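Local coordinates for UDP-N-acetylglucosamine 2-epimerase (Methanocaldococcus jannaschii, PDB 4NES), which probably catalyses the reversible epimerization at C-2 of UDP-N-acetylglucosamine, giving UDP-N-acetylmannosamine, the activated donor of ManNAc residues, at residues S4-T9 and I33-H38; R10-K15 and V91-T96; D112-E117 and Y142-T147. All blocks are in the same frame, centred on the assembly; numbering follows the deposited sequence.

Contact 1. Residues S4-T9 and I33-H38; sequences SIILGT and IHTNQH. With UD1 (uridine-diphosphate-N-acetylglucosamine), chain B.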
loop_
_atom_site.group_PDB
_atom_site.type_symbol
_atom_site.label_atom_id
_atom_site.label_comp_id
_atom_site.label_asym_id
_atom_site.label_seq_id
_atom_site.Cartn_x
_atom_site.Cartn_y
_atom_site.Cartn_z
ATOM N N SER A 4 0.293 -18.734 -8.106
ATOM C CA SER A 4 -1.036 -18.202 -8.406
ATOM C C SER A 4 -0.905 -16.911 -9.197
ATOM O O SER A 4 -0.185 -15.998 -8.788
ATOM C CB SER A 4 -1.826 -17.916 -7.125
ATOM O OG SER A 4 -2.055 -19.099 -6.384
ATOM N N ILE A 5 -1.593 -16.832 -10.328
ATOM C CA ILE A 5 -1.719 -15.579 -11.062
ATOM C C ILE A 5 -3.029 -14.939 -10.650
ATOM O O ILE A 5 -4.075 -15.585 -10.697
ATOM C CB ILE A 5 -1.769 -15.818 -12.570
ATOM C CG1 ILE A 5 -0.458 -16.429 -13.054
ATOM C CG2 ILE A 5 -2.032 -14.511 -13.294
ATOM C CD1 ILE A 5 -0.496 -16.870 -14.514
ATOM N N ILE A 6 -2.978 -13.685 -10.214
ATOM C CA ILE A 6 -4.188 -12.955 -9.867
ATOM C C ILE A 6 -4.386 -11.837 -10.879
ATOM O O ILE A 6 -3.488 -11.023 -11.080
ATOM C CB ILE A 6 -4.082 -12.358 -8.454
ATOM C CG1 ILE A 6 -3.793 -13.469 -7.447
ATOM C CG2 ILE A 6 -5.355 -11.581 -8.091
ATOM C CD1 ILE A 6 -3.666 -12.995 -6.019
ATOM N N LEU A 7 -5.549 -11.818 -11.526
ATOM C CA LEU A 7 -5.857 -10.801 -12.526
ATOM C C LEU A 7 -7.313 -10.361 -12.422
ATOM O O LEU A 7 -8.143 -11.042 -11.817
ATOM C CB LEU A 7 -5.552 -11.322 -13.940
ATOM C CG LEU A 7 -6.308 -12.560 -14.449
ATOM C CD1 LEU A 7 -7.713 -12.227 -14.944
ATOM C CD2 LEU A 7 -5.525 -13.264 -15.549
ATOM N N GLY A 8 -7.621 -9.228 -13.038
ATOM C CA GLY A 8 -8.986 -8.741 -13.018
ATOM C C GLY A 8 -9.528 -8.112 -14.290
ATOM O O GLY A 8 -10.733 -8.109 -14.481
ATOM N N THR A 9 -8.656 -7.567 -15.138
ATOM C CA THR A 9 -9.084 -6.620 -16.182
ATOM C C THR A 9 -8.509 -6.940 -17.554
ATOM O O THR A 9 -7.509 -7.649 -17.670
ATOM C CB THR A 9 -8.675 -5.164 -15.847
ATOM O OG1 THR A 9 -7.245 -5.050 -15.881
ATOM C CG2 THR A 9 -9.216 -4.739 -14.487
ATOM N N ILE A 33 -6.444 -16.909 -10.450
ATOM C CA ILE A 33 -7.509 -16.342 -9.638
ATOM C C ILE A 33 -7.979 -15.068 -10.337
ATOM O O ILE A 33 -7.212 -14.118 -10.517
ATOM C CB ILE A 33 -7.017 -15.979 -8.223
ATOM C CG1 ILE A 33 -6.488 -17.218 -7.484
ATOM C CG2 ILE A 33 -8.135 -15.295 -7.432
ATOM C CD1 ILE A 33 -5.752 -16.865 -6.199
ATOM N N HIS A 34 -9.241 -15.060 -10.750
ATOM C CA HIS A 34 -9.827 -13.918 -11.442
ATOM C C HIS A 34 -10.713 -13.163 -10.444
ATOM O O HIS A 34 -11.623 -13.750 -9.859
ATOM C CB HIS A 34 -10.665 -14.443 -12.613
ATOM C CG HIS A 34 -10.959 -13.438 -13.687
ATOM N ND1 HIS A 34 -11.087 -12.081 -13.443
ATOM C CD2 HIS A 34 -11.179 -13.596 -15.010
ATOM C CE1 HIS A 34 -11.357 -11.455 -14.570
ATOM N NE2 HIS A 34 -11.422 -12.353 -15.544
ATOM N N THR A 35 -10.450 -11.875 -10.226
ATOM C CA THR A 35 -11.315 -11.097 -9.341
ATOM C C THR A 35 -12.624 -10.735 -10.024
ATOM O O THR A 35 -13.583 -10.313 -9.363
ATOM C CB THR A 35 -10.661 -9.784 -8.899
ATOM O OG1 THR A 35 -10.371 -9.006 -10.070
ATOM C CG2 THR A 35 -9.388 -10.052 -8.115
ATOM N N ASN A 36 -12.646 -10.862 -11.350
ATOM C CA ASN A 36 -13.786 -10.453 -12.158
ATOM C C ASN A 36 -14.091 -8.980 -11.955
ATOM O O ASN A 36 -15.253 -8.576 -11.971
ATOM C CB ASN A 36 -15.020 -11.325 -11.886
ATOM C CG ASN A 36 -14.695 -12.806 -11.877
ATOM O OD1 ASN A 36 -14.757 -13.445 -10.832
ATOM N ND2 ASN A 36 -14.344 -13.363 -13.040
ATOM N N GLN A 37 -13.035 -8.189 -11.766
ATOM C CA GLN A 37 -13.152 -6.738 -11.783
ATOM C C GLN A 37 -13.811 -6.314 -13.089
ATOM O O GLN A 37 -14.735 -5.501 -13.098
ATOM C CB GLN A 37 -11.780 -6.068 -11.623
ATOM C CG GLN A 37 -11.906 -4.552 -11.595
ATOM C CD GLN A 37 -10.596 -3.816 -11.349
ATOM O OE1 GLN A 37 -9.620 -4.370 -10.831
ATOM N NE2 GLN A 37 -10.573 -2.556 -11.738
ATOM N N HIS A 38 -13.321 -6.883 -14.192
ATOM C CA HIS A 38 -13.994 -6.800 -15.487
ATOM C C HIS A 38 -14.791 -8.070 -15.719
ATOM O O HIS A 38 -14.332 -9.162 -15.371
ATOM C CB HIS A 38 -12.982 -6.595 -16.608
ATOM C CG HIS A 38 -12.456 -5.198 -16.672
ATOM N ND1 HIS A 38 -11.620 -4.756 -17.664
ATOM C CD2 HIS A 38 -12.682 -4.147 -15.849
ATOM C CE1 HIS A 38 -11.355 -3.472 -17.464
ATOM N NE2 HIS A 38 -11.985 -3.085 -16.366
HETATM C "C1'" UD1 B . -9.749 -0.273 -14.701
HETATM C "C2'" UD1 B . -8.433 0.112 -14.097
HETATM C "C3'" UD1 B . -7.600 0.827 -15.046
HETATM C "C4'" UD1 B . -7.423 0.115 -16.318
HETATM C "C5'" UD1 B . -8.756 -0.325 -16.869
HETATM C "C6'" UD1 B . -8.619 -1.218 -18.044
HETATM C "C7'" UD1 B . -8.556 0.535 -11.570
HETATM C "C8'" UD1 B . -8.802 1.540 -10.483
HETATM N "N2'" UD1 B . -8.661 1.005 -12.932
HETATM O "O1'" UD1 B . -10.442 0.876 -15.036
HETATM O "O3'" UD1 B . -6.314 1.084 -14.453
HETATM O "O4'" UD1 B . -6.767 0.936 -17.272
HETATM O "O5'" UD1 B . -9.488 -1.063 -15.896
HETATM O "O6'" UD1 B . -9.636 -1.113 -18.970
HETATM O "O7'" UD1 B . -8.283 -0.637 -11.299
HETATM N N1 UD1 B . -17.571 -1.561 -16.542
HETATM C C2 UD1 B . -18.400 -2.347 -17.231
HETATM N N3 UD1 B . -18.063 -3.604 -17.511
HETATM C C4 UD1 B . -16.895 -4.117 -17.098
HETATM C C5 UD1 B . -16.008 -3.326 -16.382
HETATM C C6 UD1 B . -16.371 -2.017 -16.110
HETATM O O2 UD1 B . -19.470 -1.923 -17.622
HETATM O O4 UD1 B . -16.570 -5.409 -17.394
HETATM C C1B UD1 B . -17.922 -0.154 -16.236
HETATM C C2B UD1 B . -18.738 0.027 -15.021
HETATM O "O2'" UD1 B . -19.637 1.091 -15.212
HETATM C C3B UD1 B . -17.762 0.379 -14.015
HETATM C C4B UD1 B . -16.810 1.216 -14.788
HETATM O O4B UD1 B . -16.744 0.641 -16.079
HETATM O O3B UD1 B . -18.287 1.049 -12.895
HETATM C C5B UD1 B . -15.448 1.241 -14.192
HETATM O O5B UD1 B . -14.887 -0.019 -13.927
HETATM P PA UD1 B . -13.592 -0.138 -13.078
HETATM O O1A UD1 B . -13.854 0.435 -11.720
HETATM O O2A UD1 B . -13.189 -1.575 -13.025
HETATM O O3A UD1 B . -12.487 0.764 -13.721
HETATM P PB UD1 B . -12.006 0.876 -15.238
HETATM O O1B UD1 B . -12.388 2.232 -15.733
HETATM O O2B UD1 B . -12.477 -0.301 -16.047
#
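L7 sets its CD1 methyl squarely over the imidazole of H34, 3.5 Å from the ring centroid, a CH-pi contact almost on the normal. L7 CG stands between the backbone N and the carbonyl carbon (chi1 61°), and chi2 (80°) then carries CD1 over the ring centre. N36 ND2, bonded to N59, lies toward the rim of the opposite face, while N36 OD1 bonds to N61 N. H34 NE2 is held by D44. N36 N gives H34 ND1 a bond of 2.9 Å from well outside the ring plane.

Nearer the ligand, T9 CB makes a second CH-pi contact over one face of the H38 ring, off centre, 3.5 Å from H38 ND1. This ring is gripped at both nitrogens: ND1 bonds to R10 N, and H38 NE2 donates to UD1 O2B at 2.8 Å. Its rotation is thereby fixed.

Q37 runs beside T9, both side chains pointing the same way, with T9 CG2 3.6 Å from Q37 CD. Extended beyond CG, Q37 donates through NE2 to UD1 O2A and, at 3.0 Å, to UD1 O7'. OE1 bonds to T98, which settles the turn of the amide.

I6 and I33 lie side by side on the sheet face away from L7 and H34, with I6 CG1 4.1 Å from I33 CD1. A side chain on G8 would run into T35 OG1, which already lies 3.3 Å from G8 CA and bonds to T98.

Parallel ladder bonds join the strands, and H38 N to G8 O ties the loops beyond. The strands belong to a beta-alpha-beta unit, as in the Rossmann-like domains of the GT-B fold. Helix 10-23 meets L7 through E12 and L16, helix 67-85 covers I6 and I33, and strand 89-93 is the other neighbour of strand 3-7.

Contact 2. Residues R10-K15 and V91-T96; sequences RPEIIK and VVQGDT. With UDP (uridine-5'-diphosphate), chain C; UD1 (uridine-diphosphate-N-acetylglucosamine), chain B.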
loop_
_atom_site.group_PDB
_atom_site.type_symbol
_atom_site.label_atom_id
_atom_site.label_comp_id
_atom_site.label_asym_id
_atom_site.label_seq_id
_atom_site.Cartn_x
_atom_site.Cartn_y
_atom_site.Cartn_z
ATOM N N ARG A 10 -9.144 -6.383 -18.585
ATOM C CA ARG A 10 -8.685 -6.508 -19.970
ATOM C C ARG A 10 -7.158 -6.411 -20.189
ATOM O O ARG A 10 -6.562 -7.344 -20.723
ATOM C CB ARG A 10 -9.427 -5.518 -20.877
ATOM C CG ARG A 10 -8.797 -5.384 -22.257
ATOM C CD ARG A 10 -9.667 -4.527 -23.174
ATOM N NE ARG A 10 -9.610 -3.097 -22.854
ATOM C CZ ARG A 10 -10.352 -2.172 -23.446
ATOM N NH1 ARG A 10 -11.248 -2.520 -24.361
ATOM N NH2 ARG A 10 -10.213 -0.895 -23.109
ATOM N N PRO A 11 -6.515 -5.293 -19.794
ATOM C CA PRO A 11 -5.072 -5.191 -20.082
ATOM C C PRO A 11 -4.226 -6.230 -19.362
ATOM O O PRO A 11 -3.201 -6.650 -19.910
ATOM C CB PRO A 11 -4.712 -3.786 -19.582
ATOM C CG PRO A 11 -5.781 -3.456 -18.561
ATOM C CD PRO A 11 -7.020 -4.085 -19.106
ATOM N N GLU A 12 -4.635 -6.647 -18.167
ATOM C CA GLU A 12 -3.909 -7.680 -17.431
ATOM C C GLU A 12 -3.960 -9.002 -18.164
ATOM O O GLU A 12 -2.964 -9.728 -18.213
ATOM C CB GLU A 12 -4.502 -7.875 -16.035
ATOM C CG GLU A 12 -4.379 -6.677 -15.098
ATOM C CD GLU A 12 -5.229 -6.876 -13.865
ATOM O OE1 GLU A 12 -6.260 -6.182 -13.719
ATOM O OE2 GLU A 12 -4.879 -7.744 -13.042
ATOM N N ILE A 13 -5.123 -9.339 -18.717
ATOM C CA ILE A 13 -5.274 -10.624 -19.387
ATOM C C ILE A 13 -4.319 -10.673 -20.581
ATOM O O ILE A 13 -3.600 -11.661 -20.799
ATOM C CB ILE A 13 -6.731 -10.846 -19.845
ATOM C CG1 ILE A 13 -7.670 -10.869 -18.637
ATOM C CG2 ILE A 13 -6.850 -12.138 -20.631
ATOM C CD1 ILE A 13 -9.134 -10.621 -18.986
ATOM N N ILE A 14 -4.282 -9.585 -21.334
ATOM C CA ILE A 14 -3.430 -9.509 -22.516
ATOM C C ILE A 14 -1.954 -9.594 -22.114
ATOM O O ILE A 14 -1.192 -10.387 -22.686
ATOM C CB ILE A 14 -3.731 -8.211 -23.302
ATOM C CG1 ILE A 14 -5.156 -8.258 -23.877
ATOM C CG2 ILE A 14 -2.683 -7.974 -24.383
ATOM C CD1 ILE A 14 -5.660 -6.914 -24.333
ATOM N N LYS A 15 -1.551 -8.814 -21.115
ATOM C CA LYS A 15 -0.146 -8.766 -20.730
ATOM C C LYS A 15 0.339 -9.989 -19.956
ATOM O O LYS A 15 1.541 -10.246 -19.889
ATOM C CB LYS A 15 0.160 -7.458 -19.983
ATOM C CG LYS A 15 0.323 -6.305 -20.952
ATOM C CD LYS A 15 0.421 -4.954 -20.251
ATOM C CE LYS A 15 0.863 -3.860 -21.217
ATOM N NZ LYS A 15 0.855 -2.497 -20.582
ATOM N N VAL A 91 1.678 -13.848 -8.739
ATOM C CA VAL A 91 2.046 -12.975 -9.847
ATOM C C VAL A 91 0.907 -11.998 -10.116
ATOM O O VAL A 91 -0.247 -12.412 -10.265
ATOM C CB VAL A 91 2.333 -13.786 -11.127
ATOM C CG1 VAL A 91 2.534 -12.867 -12.310
ATOM C CG2 VAL A 91 3.572 -14.652 -10.945
ATOM N N VAL A 92 1.232 -10.702 -10.158
ATOM C CA VAL A 92 0.272 -9.668 -10.536
ATOM C C VAL A 92 0.899 -8.769 -11.584
ATOM O O VAL A 92 2.114 -8.550 -11.580
ATOM C CB VAL A 92 -0.196 -8.833 -9.332
ATOM C CG1 VAL A 92 -1.113 -9.668 -8.440
ATOM C CG2 VAL A 92 0.994 -8.270 -8.562
ATOM N N GLN A 93 0.068 -8.251 -12.483
ATOM C CA GLN A 93 0.563 -7.466 -13.611
ATOM C C GLN A 93 -0.035 -6.086 -13.617
ATOM O O GLN A 93 -1.243 -5.934 -13.716
ATOM C CB GLN A 93 0.204 -8.144 -14.945
ATOM C CG GLN A 93 0.839 -7.504 -16.204
ATOM C CD GLN A 93 0.197 -6.190 -16.630
ATOM O OE1 GLN A 93 -1.019 -6.085 -16.755
ATOM N NE2 GLN A 93 1.023 -5.181 -16.846
ATOM N N GLY A 94 0.821 -5.081 -13.546
ATOM C CA GLY A 94 0.385 -3.716 -13.796
ATOM C C GLY A 94 -0.037 -2.911 -12.577
ATOM O O GLY A 94 0.663 -2.851 -11.557
ATOM N N ASP A 95 -1.192 -2.265 -12.688
ATOM C CA ASP A 95 -1.509 -1.189 -11.757
ATOM C C ASP A 95 -3.000 -1.003 -11.440
ATOM O O ASP A 95 -3.426 0.081 -11.020
ATOM C CB ASP A 95 -0.914 0.114 -12.294
ATOM C CG ASP A 95 -1.373 0.419 -13.699
ATOM O OD1 ASP A 95 -2.411 -0.127 -14.126
ATOM O OD2 ASP A 95 -0.691 1.200 -14.392
ATOM N N THR A 96 -3.795 -2.046 -11.603
ATOM C CA THR A 96 -5.220 -1.960 -11.306
ATOM C C THR A 96 -5.457 -2.223 -9.825
ATOM O O THR A 96 -4.548 -2.638 -9.105
ATOM C CB THR A 96 -6.012 -2.978 -12.138
ATOM O OG1 THR A 96 -5.641 -4.298 -11.721
ATOM C CG2 THR A 96 -5.700 -2.813 -13.622
HETATM N N1 UDP C . -7.692 -3.329 -26.471
HETATM C C2 UDP C . -8.457 -4.268 -27.075
HETATM N N3 UDP C . -9.646 -3.919 -27.614
HETATM C C4 UDP C . -10.116 -2.653 -27.573
HETATM C C5 UDP C . -9.353 -1.654 -26.953
HETATM C C6 UDP C . -8.129 -2.038 -26.395
HETATM O O2 UDP C . -8.075 -5.439 -27.139
HETATM O O4 UDP C . -11.352 -2.350 -28.137
HETATM C "C1'" UDP C . -6.409 -3.655 -25.824
HETATM C "C2'" UDP C . -5.221 -2.996 -26.293
HETATM O "O2'" UDP C . -4.749 -3.605 -27.474
HETATM C "C3'" UDP C . -4.309 -3.090 -25.145
HETATM C "C4'" UDP C . -5.196 -3.121 -23.991
HETATM O "O4'" UDP C . -6.514 -3.201 -24.476
HETATM O "O3'" UDP C . -3.508 -4.239 -25.145
HETATM C "C5'" UDP C . -5.123 -1.896 -23.144
HETATM O "O5'" UDP C . -6.082 -1.909 -22.115
HETATM P PA UDP C . -6.754 -0.587 -21.557
HETATM O O1A UDP C . -8.197 -0.902 -21.229
HETATM O O2A UDP C . -6.617 0.515 -22.585
HETATM O O3A UDP C . -6.052 -0.217 -20.193
HETATM P PB UDP C . -4.665 0.402 -19.801
HETATM O O1B UDP C . -3.571 -0.165 -20.693
HETATM O O2B UDP C . -4.760 1.903 -19.899
HETATM O O3B UDP C . -4.518 -0.033 -18.370
HETATM C "C1'" UD1 B . -9.749 -0.273 -14.701
HETATM C "C2'" UD1 B . -8.433 0.112 -14.097
HETATM C "C3'" UD1 B . -7.600 0.827 -15.046
HETATM C "C4'" UD1 B . -7.423 0.115 -16.318
HETATM C "C5'" UD1 B . -8.756 -0.325 -16.869
HETATM C "C6'" UD1 B . -8.619 -1.218 -18.044
HETATM C "C7'" UD1 B . -8.556 0.535 -11.570
HETATM C "C8'" UD1 B . -8.802 1.540 -10.483
HETATM N "N2'" UD1 B . -8.661 1.005 -12.932
HETATM O "O1'" UD1 B . -10.442 0.876 -15.036
HETATM O "O3'" UD1 B . -6.314 1.084 -14.453
HETATM O "O4'" UD1 B . -6.767 0.936 -17.272
HETATM O "O5'" UD1 B . -9.488 -1.063 -15.896
HETATM O "O6'" UD1 B . -9.636 -1.113 -18.970
HETATM O "O7'" UD1 B . -8.283 -0.637 -11.299
HETATM N N1 UD1 B . -17.571 -1.561 -16.542
HETATM C C2 UD1 B . -18.400 -2.347 -17.231
HETATM N N3 UD1 B . -18.063 -3.604 -17.511
HETATM C C4 UD1 B . -16.895 -4.117 -17.098
HETATM C C5 UD1 B . -16.008 -3.326 -16.382
HETATM C C6 UD1 B . -16.371 -2.017 -16.110
HETATM O O2 UD1 B . -19.470 -1.923 -17.622
HETATM O O4 UD1 B . -16.570 -5.409 -17.394
HETATM C C1B UD1 B . -17.922 -0.154 -16.236
HETATM C C2B UD1 B . -18.738 0.027 -15.021
HETATM O "O2'" UD1 B . -19.637 1.091 -15.212
HETATM C C3B UD1 B . -17.762 0.379 -14.015
HETATM C C4B UD1 B . -16.810 1.216 -14.788
HETATM O O4B UD1 B . -16.744 0.641 -16.079
HETATM O O3B UD1 B . -18.287 1.049 -12.895
HETATM C C5B UD1 B . -15.448 1.241 -14.192
HETATM O O5B UD1 B . -14.887 -0.019 -13.927
HETATM P PA UD1 B . -13.592 -0.138 -13.078
HETATM O O1A UD1 B . -13.854 0.435 -11.720
HETATM O O2A UD1 B . -13.189 -1.575 -13.025
HETATM O O3A UD1 B . -12.487 0.764 -13.721
HETATM P PB UD1 B . -12.006 0.876 -15.238
HETATM O O1B UD1 B . -12.388 2.232 -15.733
HETATM O O2B UD1 B . -12.477 -0.301 -16.047
HETATM O O HOH W 1 -2.575 -8.971 -12.617
HETATM O O HOH W 2 -0.511 -2.716 -17.565
#
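E12 and Q93 mark the nearest backbone approach, where helix 10-15 and strand 91-93 pass at 119° with axes 8.9 Å apart. E12 and T96 meet tip to tip: T96 OG1 donates to E12 OE1 at 2.8 Å, coming from above the carboxylate plane. Water 1 accepts from Q93 N at 2.7 Å and probably donates to E12 OE2. The buried carboxylate thus ties to T9 and T96 directly, and to Q93 through water 1.

Q93 bends at chi2 (-75°), and its side chain crosses those of E12 and K15 obliquely, the amide plane 52° from the E12 carboxylate. Q93 OE1 is 3.4 Å from E12 CA. Q93 NE2 is 3.5 Å from K15 CD and also donates to water 2. K15 NZ forms salt bridges with E117 and E293.

R10 NE and NH2 both donate to UDP O1A, which lies in the guanidinium plane, 2.8 Å from R10 NH2. UDP C5 sits over one face, 3.3 Å from R10 NH1. An alanine here would remove both donors to O1A and the flat group against the uracil, and the nucleotide would probably be held less firmly.

The first turn of helix 10-23 thus gives R10 to the UDP pocket and P11 to both nucleotide pockets. Strand 3-7 packs L7 on E12, helix 97-108 adds V99, and helix 45-50 sets F47 against R10 and I14.

Contact 3. Residues D112-E117 and Y142-T147; sequences DVAHVE and YLFAPT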
loop_
_atom_site.group_PDB
_atom_site.type_symbol
_atom_site.label_atom_id
_atom_site.label_comp_id
_atom_site.label_asym_id
_atom_site.label_seq_id
_atom_site.Cartn_x
_atom_site.Cartn_y
_atom_site.Cartn_z
ATOM N N ASP A 112 5.627 -14.598 -1.418
ATOM C CA ASP A 112 6.373 -13.741 -2.341
ATOM C C ASP A 112 5.491 -13.196 -3.463
ATOM O O ASP A 112 4.729 -13.940 -4.095
ATOM C CB ASP A 112 7.550 -14.497 -2.965
ATOM C CG ASP A 112 8.681 -14.757 -1.983
ATOM O OD1 ASP A 112 8.622 -14.283 -0.830
ATOM O OD2 ASP A 112 9.647 -15.445 -2.380
ATOM N N VAL A 113 5.614 -11.896 -3.714
ATOM C CA VAL A 113 4.880 -11.245 -4.790
ATOM C C VAL A 113 5.807 -10.940 -5.964
ATOM O O VAL A 113 6.878 -10.337 -5.789
ATOM C CB VAL A 113 4.248 -9.933 -4.295
ATOM C CG1 VAL A 113 3.601 -9.171 -5.446
ATOM C CG2 VAL A 113 3.236 -10.229 -3.188
ATOM N N ALA A 114 5.400 -11.368 -7.154
ATOM C CA ALA A 114 6.118 -11.028 -8.375
ATOM C C ALA A 114 5.290 -10.028 -9.165
ATOM O O ALA A 114 4.165 -10.323 -9.561
ATOM C CB ALA A 114 6.365 -12.275 -9.206
ATOM N N HIS A 115 5.841 -8.839 -9.371
ATOM C CA HIS A 115 5.134 -7.762 -10.044
ATOM C C HIS A 115 5.647 -7.597 -11.464
ATOM O O HIS A 115 6.792 -7.185 -11.685
ATOM C CB HIS A 115 5.298 -6.448 -9.277
ATOM C CG HIS A 115 4.429 -5.351 -9.788
ATOM N ND1 HIS A 115 4.716 -4.016 -9.567
ATOM C CD2 HIS A 115 3.266 -5.370 -10.483
ATOM C CE1 HIS A 115 3.781 -3.270 -10.117
ATOM N NE2 HIS A 115 2.886 -4.068 -10.686
ATOM N N VAL A 116 4.776 -7.909 -12.416
ATOM C CA VAL A 116 5.081 -7.772 -13.831
ATOM C C VAL A 116 4.732 -6.348 -14.248
ATOM O O VAL A 116 3.639 -5.867 -13.945
ATOM C CB VAL A 116 4.273 -8.794 -14.646
ATOM C CG1 VAL A 116 4.551 -8.657 -16.149
ATOM C CG2 VAL A 116 4.579 -10.212 -14.173
ATOM N N GLU A 117 5.674 -5.679 -14.906
ATOM C CA GLU A 117 5.564 -4.267 -15.301
ATOM C C GLU A 117 5.729 -3.363 -14.074
ATOM O O GLU A 117 4.879 -2.525 -13.756
ATOM C CB GLU A 117 4.282 -3.974 -16.091
ATOM C CG GLU A 117 4.341 -2.694 -16.909
ATOM C CD GLU A 117 3.012 -2.372 -17.559
ATOM O OE1 GLU A 117 2.079 -1.910 -16.858
ATOM O OE2 GLU A 117 2.903 -2.593 -18.779
ATOM N N TYR A 142 9.886 -9.810 -6.433
ATOM C CA TYR A 142 10.470 -9.764 -7.768
ATOM C C TYR A 142 9.825 -8.600 -8.494
ATOM O O TYR A 142 8.591 -8.507 -8.554
ATOM C CB TYR A 142 10.181 -11.048 -8.551
ATOM C CG TYR A 142 10.687 -12.312 -7.910
ATOM C CD1 TYR A 142 9.937 -12.962 -6.942
ATOM C CD2 TYR A 142 11.901 -12.875 -8.293
ATOM C CE1 TYR A 142 10.382 -14.125 -6.362
ATOM C CE2 TYR A 142 12.354 -14.049 -7.707
ATOM C CZ TYR A 142 11.586 -14.663 -6.746
ATOM O OH TYR A 142 12.016 -15.830 -6.153
ATOM N N LEU A 143 10.651 -7.728 -9.066
ATOM C CA LEU A 143 10.164 -6.553 -9.777
ATOM C C LEU A 143 10.623 -6.668 -11.212
ATOM O O LEU A 143 11.811 -6.504 -11.508
ATOM C CB LEU A 143 10.684 -5.273 -9.136
ATOM C CG LEU A 143 10.046 -5.086 -7.757
ATOM C CD1 LEU A 143 10.972 -5.501 -6.641
ATOM C CD2 LEU A 143 9.562 -3.667 -7.552
ATOM N N PHE A 144 9.687 -7.003 -12.087
ATOM C CA PHE A 144 10.007 -7.212 -13.490
ATOM C C PHE A 144 9.792 -5.908 -14.237
ATOM O O PHE A 144 8.683 -5.588 -14.658
ATOM C CB PHE A 144 9.173 -8.365 -14.053
ATOM C CG PHE A 144 9.482 -9.677 -13.402
ATOM C CD1 PHE A 144 10.736 -10.246 -13.561
ATOM C CD2 PHE A 144 8.548 -10.324 -12.600
ATOM C CE1 PHE A 144 11.051 -11.453 -12.960
ATOM C CE2 PHE A 144 8.851 -11.536 -12.002
ATOM C CZ PHE A 144 10.106 -12.099 -12.176
ATOM N N ALA A 145 10.879 -5.156 -14.378
ATOM C CA ALA A 145 10.854 -3.829 -14.975
ATOM C C ALA A 145 10.972 -3.926 -16.491
ATOM O O ALA A 145 11.706 -4.769 -17.016
ATOM C CB ALA A 145 11.983 -2.980 -14.402
ATOM N N PRO A 146 10.231 -3.083 -17.219
ATOM C CA PRO A 146 10.301 -3.221 -18.683
ATOM C C PRO A 146 11.520 -2.528 -19.280
ATOM O O PRO A 146 11.959 -2.912 -20.368
ATOM C CB PRO A 146 9.016 -2.539 -19.159
ATOM C CG PRO A 146 8.734 -1.525 -18.078
ATOM C CD PRO A 146 9.132 -2.202 -16.793
ATOM N N THR A 147 12.066 -1.535 -18.585
ATOM C CA THR A 147 13.159 -0.726 -19.112
ATOM C C THR A 147 14.112 -0.307 -18.005
ATOM O O THR A 147 13.800 -0.413 -16.815
ATOM C CB THR A 147 12.645 0.593 -19.723
ATOM O OG1 THR A 147 12.025 1.375 -18.693
ATOM C CG2 THR A 147 11.650 0.351 -20.840
#
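A114 and F144 form the close part of this contact. The A114 CB methyl meets the edge of the F144 ring near its plane, 3.8 Å from F144 CE2. F144 CG is anti to its own carbonyl carbon (chi1 -64°), which puts it beside the backbone N, on the side nearer A114. F144 CD2 lies 3.7 Å from H115 O, which approaches the ring obliquely. V116 CG2 does so too, more loosely. A114 CB also touches Y142 CB at 4.1 Å. All four side chains share one face of the sheet.

Beneath them the parallel ladder is regular. Y142 N bonds to V113 O, H115 N to Y142 O at 2.9 Å, and F144 N to H115 O at 2.9 Å.

The two ends are looser. At one, D112 and Y142 are partly exposed, and D112 OD2 comes only to 4.3 Å from Y142 CE1. At the other, E117 N still bonds to F144 O, but weakly, at an N-H...O angle of 128°. E117 has a positive phi there, and its CB points away from the other strand. E117 OE2 takes a hydrogen bond from N169 ND2, besides its ion pair with K15.

On the other face H115 and L143 diverge. The H115 ring leads away from L143, with ND1 bonded to D137 and NE2 to G94 O.

The contact closes a beta-alpha-beta unit whose helix is 128-138. Strand 89-93 lies on the far side of strand 112-116 and puts V91 against A114 and V116. Helix 97-108 packs on V113 and H115. Helix 353-363 covers F144 through I357, I360 and L361.

In the fold
From the N terminus, strand 3-7 leads through helix 10-23 to strand 30-34, where contact 1 closes the first loop. Contact 2 opens inside that loop, at the start of the helix, and closes at strand 89-93, so the two cross. Contact 3 opens only afterwards and closes a separate loop of its own, in series with both. All three reach one parallel sheet. Strand 89-93 lies between strands 3-7 and 112-116, so it runs between contacts 1 and 3 and carries one side of contact 2. S4 and I6 join V91 by probable backbone bonds. Contacts 1 and 2 both touch UD1; contact 3 lies farther along the sheet.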